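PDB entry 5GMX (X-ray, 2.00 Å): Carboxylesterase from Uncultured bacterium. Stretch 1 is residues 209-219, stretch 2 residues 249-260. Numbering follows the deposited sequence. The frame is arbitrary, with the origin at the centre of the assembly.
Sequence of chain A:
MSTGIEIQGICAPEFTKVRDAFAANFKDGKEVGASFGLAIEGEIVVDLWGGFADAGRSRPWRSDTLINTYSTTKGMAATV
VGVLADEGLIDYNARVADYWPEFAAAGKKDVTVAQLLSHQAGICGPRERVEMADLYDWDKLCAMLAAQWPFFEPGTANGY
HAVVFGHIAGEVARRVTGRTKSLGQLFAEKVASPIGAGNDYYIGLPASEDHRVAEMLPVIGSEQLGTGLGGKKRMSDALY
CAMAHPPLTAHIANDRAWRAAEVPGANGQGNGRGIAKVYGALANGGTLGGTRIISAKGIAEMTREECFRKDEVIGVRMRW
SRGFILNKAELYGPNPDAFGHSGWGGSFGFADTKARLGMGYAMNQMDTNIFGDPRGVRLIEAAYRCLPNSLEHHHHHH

Stretch 1 (209-219) EDHRVAEMLPV
Stretch 2 (249-260) TAHIANDRAWRA

Stretch 1 begins with helical phi/psi at D210-R212, where R212 N bonds to E209 O (3.0 Å) and V213 N to D210 O (3.2 Å). From V213 it extends, with phi between -69° and -122° and psi between 124° and 172° through P218. Stretch 2 is a weakly bonded helix over about A250-A253, a turn at N254-D255, and a helix from R256 to A260. The stretches run in opposite directions: D210 lies by R256 (CA-CA 8.0 Å) and P218 by A250 (5.5 Å).

The charged end centres on D210, whose CA-CB bond points toward stretch 2 and whose chi1 is t (-158°), chi2 78°. Its carboxylate receives R259 in a two-point salt bridge, NE to OD1 at 3.0 Å and NH2 to OD2 at 2.9 Å. R256, t/p/t with chi4 160°, starts sideways but brings NH1 to D210 OD1 at 2.7 Å. R259 is m/t/m with chi4 -90°; this shape also lets NH1 donate to A253 O (3.0 Å), tying the arginine to its own backbone. V213, chi1 t, covers one face of that guanidinium and sets CG2 3.8 Å from R259 CD.

In the middle, N254 (m, chi2 -36°) reads the extended backbone as a strand neighbour would: its OD1 accepts from M216 N at 2.9 Å, while ND2 makes a weak bond to M216 O at 3.3 Å.

The far end is apolar. Selenomethionine M216 (t/p/p) points its CA-CB bond toward stretch 2, though its end leads away; CB is 3.9 Å from A253 CB and CG 4.0 Å from A250 CB. P218 CB meets A250 CB at 3.9 Å, plain van der Waals contact.

Two caps start the helices: T249 OG1 (chi1 p) accepts from I252 N at 3.3 Å, D255 OD2 (chi1 t) from W258 N at 3.1 Å.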

ATOM      1  N   GLU A 209      -0.611 -13.488  15.876  1.00 20.55           N
ATOM      2  CA  GLU A 209      -0.405 -12.043  15.928  1.00 19.04           C
ATOM      3  C   GLU A 209      -1.728 -11.274  16.038  1.00 19.82           C
ATOM      4  O   GLU A 209      -1.733 -10.058  16.241  1.00 19.08           O
ATOM      5  CB  GLU A 209       0.374 -11.573  14.691  1.00 22.66           C
ATOM      6  CG  GLU A 209       1.706 -12.284  14.472  1.00 19.69           C
ATOM      7  CD  GLU A 209       2.612 -12.229  15.703  1.00 28.39           C
ATOM      8  OE1 GLU A 209       2.664 -11.166  16.360  1.00 24.65           O
ATOM      9  OE2 GLU A 209       3.266 -13.252  16.020  1.00 37.28           O
ATOM     10  N   ASP A 210      -2.847 -11.984  15.940  1.00 20.19           N
ATOM     11  CA  ASP A 210      -4.134 -11.307  15.806  1.00 20.26           C
ATOM     12  C   ASP A 210      -4.524 -10.489  17.034  1.00 20.54           C
ATOM     13  O   ASP A 210      -5.286  -9.538  16.920  1.00 20.04           O
ATOM     14  CB  ASP A 210      -5.248 -12.303  15.489  1.00 18.89           C
ATOM     15  CG  ASP A 210      -6.439 -11.631  14.824  1.00 25.64           C
ATOM     16  OD1 ASP A 210      -6.360 -11.350  13.608  1.00 23.50           O
ATOM     17  OD2 ASP A 210      -7.444 -11.357  15.515  1.00 21.78           O
ATOM     18  N   HIS A 211      -3.988 -10.840  18.198  1.00 15.31           N
ATOM     19  CA  HIS A 211      -4.285 -10.106  19.422  1.00 20.79           C
ATOM     20  C   HIS A 211      -3.759  -8.669  19.360  1.00 22.28           C
ATOM     21  O   HIS A 211      -4.139  -7.829  20.180  1.00 19.36           O
ATOM     22  CB  HIS A 211      -3.693 -10.832  20.641  1.00 19.95           C
ATOM     23  CG  HIS A 211      -2.195 -10.785  20.708  1.00 21.47           C
ATOM     24  ND1 HIS A 211      -1.391 -11.690  20.050  1.00 23.26           N
ATOM     25  CD2 HIS A 211      -1.358  -9.952  21.371  1.00 22.73           C
ATOM     26  CE1 HIS A 211      -0.121 -11.404  20.286  1.00 18.94           C
ATOM     27  NE2 HIS A 211      -0.074 -10.355  21.085  1.00 26.01           N
ATOM     28  N   ARG A 212      -2.880  -8.391  18.399  1.00 15.53           N
ATOM     29  CA  ARG A 212      -2.266  -7.068  18.306  1.00 15.85           C
ATOM     30  C   ARG A 212      -3.122  -6.060  17.543  1.00 16.69           C
ATOM     31  O   ARG A 212      -2.823  -4.867  17.543  1.00 15.77           O
ATOM     32  CB  ARG A 212      -0.891  -7.170  17.644  1.00 18.34           C
ATOM     33  CG  ARG A 212       0.102  -8.031  18.411  1.00 19.63           C
ATOM     34  CD  ARG A 212       1.274  -8.427  17.526  1.00 17.76           C
ATOM     35  NE  ARG A 212       1.887  -7.246  16.922  1.00 16.89           N
ATOM     36  CZ  ARG A 212       2.803  -7.285  15.964  1.00 15.07           C
ATOM     37  NH1 ARG A 212       3.228  -8.449  15.496  1.00 13.95           N
ATOM     38  NH2 ARG A 212       3.298  -6.155  15.484  1.00 17.71           N
ATOM     39  N   VAL A 213      -4.176  -6.530  16.878  1.00 17.75           N
ATOM     40  CA  VAL A 213      -4.951  -5.647  16.007  1.00 16.20           C
ATOM     41  C   VAL A 213      -5.831  -4.672  16.791  1.00 18.01           C
ATOM     42  O   VAL A 213      -6.585  -5.064  17.680  1.00 20.73           O
ATOM     43  CB  VAL A 213      -5.836  -6.452  15.028  1.00 17.78           C
ATOM     44  CG1 VAL A 213      -6.609  -5.515  14.116  1.00 20.53           C
ATOM     45  CG2 VAL A 213      -4.978  -7.372  14.196  1.00 17.01           C
ATOM     46  N   ALA A 214      -5.718  -3.393  16.451  1.00 14.84           N
ATOM     47  CA  ALA A 214      -6.582  -2.373  17.019  1.00 16.17           C
ATOM     48  C   ALA A 214      -7.925  -2.412  16.316  1.00 18.72           C
ATOM     49  O   ALA A 214      -8.076  -3.093  15.310  1.00 17.55           O
ATOM     50  CB  ALA A 214      -5.955  -1.000  16.880  1.00 15.36           C
ATOM     51  N   GLU A 215      -8.891  -1.661  16.828  1.00 24.18           N
ATOM     52  CA  GLU A 215     -10.232  -1.646  16.250  1.00 19.81           C
ATOM     53  C   GLU A 215     -10.364  -0.535  15.226  1.00 22.60           C
ATOM     54  O   GLU A 215     -10.075   0.626  15.518  1.00 24.76           O
ATOM     55  CB  GLU A 215     -11.281  -1.481  17.350  1.00 24.20           C
ATOM     56  CG  GLU A 215     -12.709  -1.380  16.849  1.00 34.12           C
ATOM     57  CD  GLU A 215     -13.683  -0.961  17.944  1.00 44.55           C
ATOM     58  OE1 GLU A 215     -13.225  -0.571  19.046  1.00 43.26           O
ATOM     59  OE2 GLU A 215     -14.908  -1.039  17.707  1.00 41.80           O
HETATM   60  N   MSE A 216     -10.795  -0.885  14.019  1.00 22.18           N
HETATM   61  CA  MSE A 216     -10.987   0.122  12.987  1.00 23.68           C
HETATM   62  C   MSE A 216     -12.261   0.927  13.248  1.00 27.03           C
HETATM   63  O   MSE A 216     -13.293   0.366  13.601  1.00 27.80           O
HETATM   64  CB  MSE A 216     -11.055  -0.517  11.610  1.00 24.02           C
HETATM   65  CG  MSE A 216     -11.154   0.519  10.499  1.00 35.97           C
HETATM   66 SE   MSE A 216      -9.444   1.450  10.301  1.00 56.38          SE
HETATM   67  CE  MSE A 216      -8.482  -0.063   9.648  1.00 26.57           C
ATOM     68  N   LEU A 217     -12.191   2.242  13.074  1.00 29.90           N
ATOM     69  CA  LEU A 217     -13.341   3.092  13.374  1.00 32.23           C
ATOM     70  C   LEU A 217     -13.803   3.908  12.164  1.00 25.51           C
ATOM     71  O   LEU A 217     -13.026   4.661  11.574  1.00 27.92           O
ATOM     72  CB  LEU A 217     -13.014   4.023  14.544  1.00 22.58           C
ATOM     73  CG  LEU A 217     -12.364   3.305  15.728  1.00 29.71           C
ATOM     74  CD1 LEU A 217     -11.843   4.295  16.761  1.00 29.73           C
ATOM     75  CD2 LEU A 217     -13.317   2.305  16.359  1.00 32.14           C
ATOM     76  N   PRO A 218     -15.081   3.755  11.793  1.00 32.52           N
ATOM     77  CA  PRO A 218     -15.666   4.507  10.676  1.00 30.26           C
ATOM     78  C   PRO A 218     -15.797   5.994  11.008  1.00 30.83           C
ATOM     79  O   PRO A 218     -15.771   6.364  12.185  1.00 30.88           O
ATOM     80  CB  PRO A 218     -17.037   3.856  10.492  1.00 32.74           C
ATOM     81  CG  PRO A 218     -17.359   3.269  11.827  1.00 35.65           C
ATOM     82  CD  PRO A 218     -16.052   2.853  12.435  1.00 28.67           C
ATOM     83  N   VAL A 219     -15.933   6.832   9.984  1.00 30.23           N
ATOM     84  CA  VAL A 219     -16.025   8.279  10.183  1.00 42.05           C
ATOM     85  C   VAL A 219     -17.337   8.687  10.848  1.00 39.73           C
ATOM     86  O   VAL A 219     -18.224   7.860  11.047  1.00 39.15           O
ATOM     87  CB  VAL A 219     -15.900   9.044   8.846  1.00 45.17           C
ATOM     88  CG1 VAL A 219     -16.948   8.561   7.853  1.00 43.41           C
ATOM     89  CG2 VAL A 219     -16.039  10.539   9.079  1.00 52.19           C
ATOM     90  N   THR A 249     -15.890  -1.880   3.686  1.00 38.77           N
ATOM     91  CA  THR A 249     -16.350  -1.063   4.805  1.00 32.64           C
ATOM     92  C   THR A 249     -15.278  -1.020   5.884  1.00 33.44           C
ATOM     93  O   THR A 249     -14.333  -1.803   5.853  1.00 38.52           O
ATOM     94  CB  THR A 249     -17.667  -1.605   5.413  1.00 36.98           C
ATOM     95  OG1 THR A 249     -17.453  -2.934   5.908  1.00 41.17           O
ATOM     96  CG2 THR A 249     -18.794  -1.626   4.372  1.00 24.59           C
ATOM     97  N   ALA A 250     -15.413  -0.107   6.838  1.00 33.96           N
ATOM     98  CA  ALA A 250     -14.545  -0.132   8.009  1.00 35.09           C
ATOM     99  C   ALA A 250     -14.769  -1.427   8.772  1.00 31.81           C
ATOM    100  O   ALA A 250     -13.841  -2.014   9.323  1.00 35.05           O
ATOM    101  CB  ALA A 250     -14.812   1.062   8.903  1.00 42.27           C
ATOM    102  N   HIS A 251     -16.018  -1.869   8.780  1.00 27.88           N
ATOM    103  CA  HIS A 251     -16.436  -3.025   9.549  1.00 29.03           C
ATOM    104  C   HIS A 251     -15.663  -4.292   9.187  1.00 31.50           C
ATOM    105  O   HIS A 251     -15.321  -5.078  10.067  1.00 27.15           O
ATOM    106  CB  HIS A 251     -17.935  -3.259   9.345  1.00 42.17           C
ATOM    107  CG  HIS A 251     -18.493  -4.369  10.179  1.00 46.84           C
ATOM    108  ND1 HIS A 251     -18.492  -4.337  11.558  1.00 53.50           N
ATOM    109  CD2 HIS A 251     -19.071  -5.542   9.830  1.00 50.42           C
ATOM    110  CE1 HIS A 251     -19.046  -5.445  12.021  1.00 57.32           C
ATOM    111  NE2 HIS A 251     -19.405  -6.193  10.993  1.00 55.26           N
ATOM    112  N   ILE A 252     -15.386  -4.487   7.897  1.00 26.71           N
ATOM    113  CA  ILE A 252     -14.783  -5.740   7.439  1.00 28.00           C
ATOM    114  C   ILE A 252     -13.349  -5.894   7.967  1.00 21.55           C
ATOM    115  O   ILE A 252     -12.882  -7.006   8.184  1.00 22.75           O
ATOM    116  CB  ILE A 252     -14.799  -5.851   5.893  1.00 26.28           C
ATOM    117  CG1 ILE A 252     -14.559  -7.299   5.454  1.00 27.50           C
ATOM    118  CG2 ILE A 252     -13.796  -4.895   5.252  1.00 23.83           C
ATOM    119  CD1 ILE A 252     -15.618  -8.272   5.924  1.00 29.63           C
ATOM    120  N   ALA A 253     -12.673  -4.776   8.208  1.00 21.11           N
ATOM    121  CA  ALA A 253     -11.345  -4.799   8.812  1.00 23.59           C
ATOM    122  C   ALA A 253     -11.367  -5.464  10.194  1.00 23.09           C
ATOM    123  O   ALA A 253     -10.374  -6.050  10.622  1.00 22.63           O
ATOM    124  CB  ALA A 253     -10.791  -3.387   8.917  1.00 23.21           C
ATOM    125  N   ASN A 254     -12.507  -5.377  10.879  1.00 24.62           N
ATOM    126  CA  ASN A 254     -12.654  -5.934  12.221  1.00 24.92           C
ATOM    127  C   ASN A 254     -13.057  -7.408  12.202  1.00 24.68           C
ATOM    128  O   ASN A 254     -13.340  -8.002  13.242  1.00 26.44           O
ATOM    129  CB  ASN A 254     -13.679  -5.120  13.014  1.00 24.63           C
ATOM    130  CG  ASN A 254     -13.273  -3.655  13.173  1.00 26.77           C
ATOM    131  OD1 ASN A 254     -12.092  -3.330  13.326  1.00 27.44           O
ATOM    132  ND2 ASN A 254     -14.255  -2.768  13.128  1.00 24.23           N
ATOM    133  N   ASP A 255     -13.067  -7.995  11.011  1.00 22.61           N
ATOM    134  CA  ASP A 255     -13.407  -9.399  10.841  1.00 19.34           C
ATOM    135  C   ASP A 255     -12.139 -10.217  10.666  1.00 20.13           C
ATOM    136  O   ASP A 255     -11.279  -9.870   9.858  1.00 22.23           O
ATOM    137  CB  ASP A 255     -14.363  -9.564   9.654  1.00 23.27           C
ATOM    138  CG  ASP A 255     -14.698 -11.015   9.353  1.00 27.69           C
ATOM    139  OD1 ASP A 255     -15.699 -11.537   9.890  1.00 32.00           O
ATOM    140  OD2 ASP A 255     -13.953 -11.640   8.570  1.00 35.47           O
ATOM    141  N   ARG A 256     -12.010 -11.279  11.458  1.00 19.31           N
ATOM    142  CA  ARG A 256     -10.795 -12.091  11.474  1.00 21.96           C
ATOM    143  C   ARG A 256     -10.530 -12.756  10.129  1.00 21.98           C
ATOM    144  O   ARG A 256      -9.380 -12.861   9.715  1.00 20.39           O
ATOM    145  CB  ARG A 256     -10.864 -13.149  12.591  1.00 18.34           C
ATOM    146  CG  ARG A 256      -9.808 -14.257  12.504  1.00 19.23           C
ATOM    147  CD  ARG A 256      -8.362 -13.746  12.648  1.00 17.68           C
ATOM    148  NE  ARG A 256      -7.396 -14.768  12.235  1.00 21.14           N
ATOM    149  CZ  ARG A 256      -6.131 -14.523  11.890  1.00 23.54           C
ATOM    150  NH1 ARG A 256      -5.655 -13.283  11.898  1.00 20.63           N
ATOM    151  NH2 ARG A 256      -5.345 -15.522  11.513  1.00 18.34           N
ATOM    152  N   ALA A 257     -11.584 -13.203   9.448  1.00 20.13           N
ATOM    153  CA  ALA A 257     -11.412 -13.885   8.164  1.00 22.98           C
ATOM    154  C   ALA A 257     -10.769 -12.952   7.141  1.00 19.01           C
ATOM    155  O   ALA A 257      -9.941 -13.371   6.332  1.00 18.12           O
ATOM    156  CB  ALA A 257     -12.752 -14.415   7.646  1.00 17.25           C
ATOM    157  N   TRP A 258     -11.141 -11.681   7.200  1.00 19.18           N
ATOM    158  CA  TRP A 258     -10.546 -10.670   6.330  1.00 21.34           C
ATOM    159  C   TRP A 258      -9.046 -10.544   6.615  1.00 19.32           C
ATOM    160  O   TRP A 258      -8.219 -10.665   5.710  1.00 15.75           O
ATOM    161  CB  TRP A 258     -11.270  -9.332   6.524  1.00 16.64           C
ATOM    162  CG  TRP A 258     -10.600  -8.123   5.923  1.00 17.14           C
ATOM    163  CD1 TRP A 258      -9.755  -7.257   6.560  1.00 16.49           C
ATOM    164  CD2 TRP A 258     -10.761  -7.616   4.587  1.00 16.96           C
ATOM    165  NE1 TRP A 258      -9.365  -6.257   5.701  1.00 16.88           N
ATOM    166  CE2 TRP A 258      -9.970  -6.452   4.484  1.00 16.55           C
ATOM    167  CE3 TRP A 258     -11.485  -8.039   3.466  1.00 22.09           C
ATOM    168  CZ2 TRP A 258      -9.880  -5.710   3.308  1.00 18.04           C
ATOM    169  CZ3 TRP A 258     -11.397  -7.299   2.297  1.00 15.31           C
ATOM    170  CH2 TRP A 258     -10.604  -6.144   2.230  1.00 19.06           C
ATOM    171  N   ARG A 259      -8.695 -10.353   7.881  1.00 16.18           N
ATOM    172  CA  ARG A 259      -7.294 -10.215   8.266  1.00 19.06           C
ATOM    173  C   ARG A 259      -6.460 -11.467   7.955  1.00 16.26           C
ATOM    174  O   ARG A 259      -5.280 -11.366   7.636  1.00 16.70           O
ATOM    175  CB  ARG A 259      -7.193  -9.884   9.756  1.00 15.19           C
ATOM    176  CG  ARG A 259      -7.902  -8.598  10.120  1.00 14.94           C
ATOM    177  CD  ARG A 259      -7.578  -8.148  11.533  1.00 20.51           C
ATOM    178  NE  ARG A 259      -8.010  -9.109  12.536  1.00 18.59           N
ATOM    179  CZ  ARG A 259      -9.204  -9.091  13.112  1.00 24.75           C
ATOM    180  NH1 ARG A 259     -10.086  -8.161  12.771  1.00 25.44           N
ATOM    181  NH2 ARG A 259      -9.523 -10.006  14.017  1.00 24.29           N
ATOM    182  N   ALA A 260      -7.074 -12.640   8.040  1.00 15.59           N
ATOM    183  CA  ALA A 260      -6.353 -13.895   7.845  1.00 17.42           C
ATOM    184  C   ALA A 260      -6.051 -14.144   6.369  1.00 19.69           C
ATOM    185  O   ALA A 260      -5.081 -14.825   6.033  1.00 20.42           O
ATOM    186  CB  ALA A 260      -7.150 -15.074   8.430  1.00 18.36           C
TER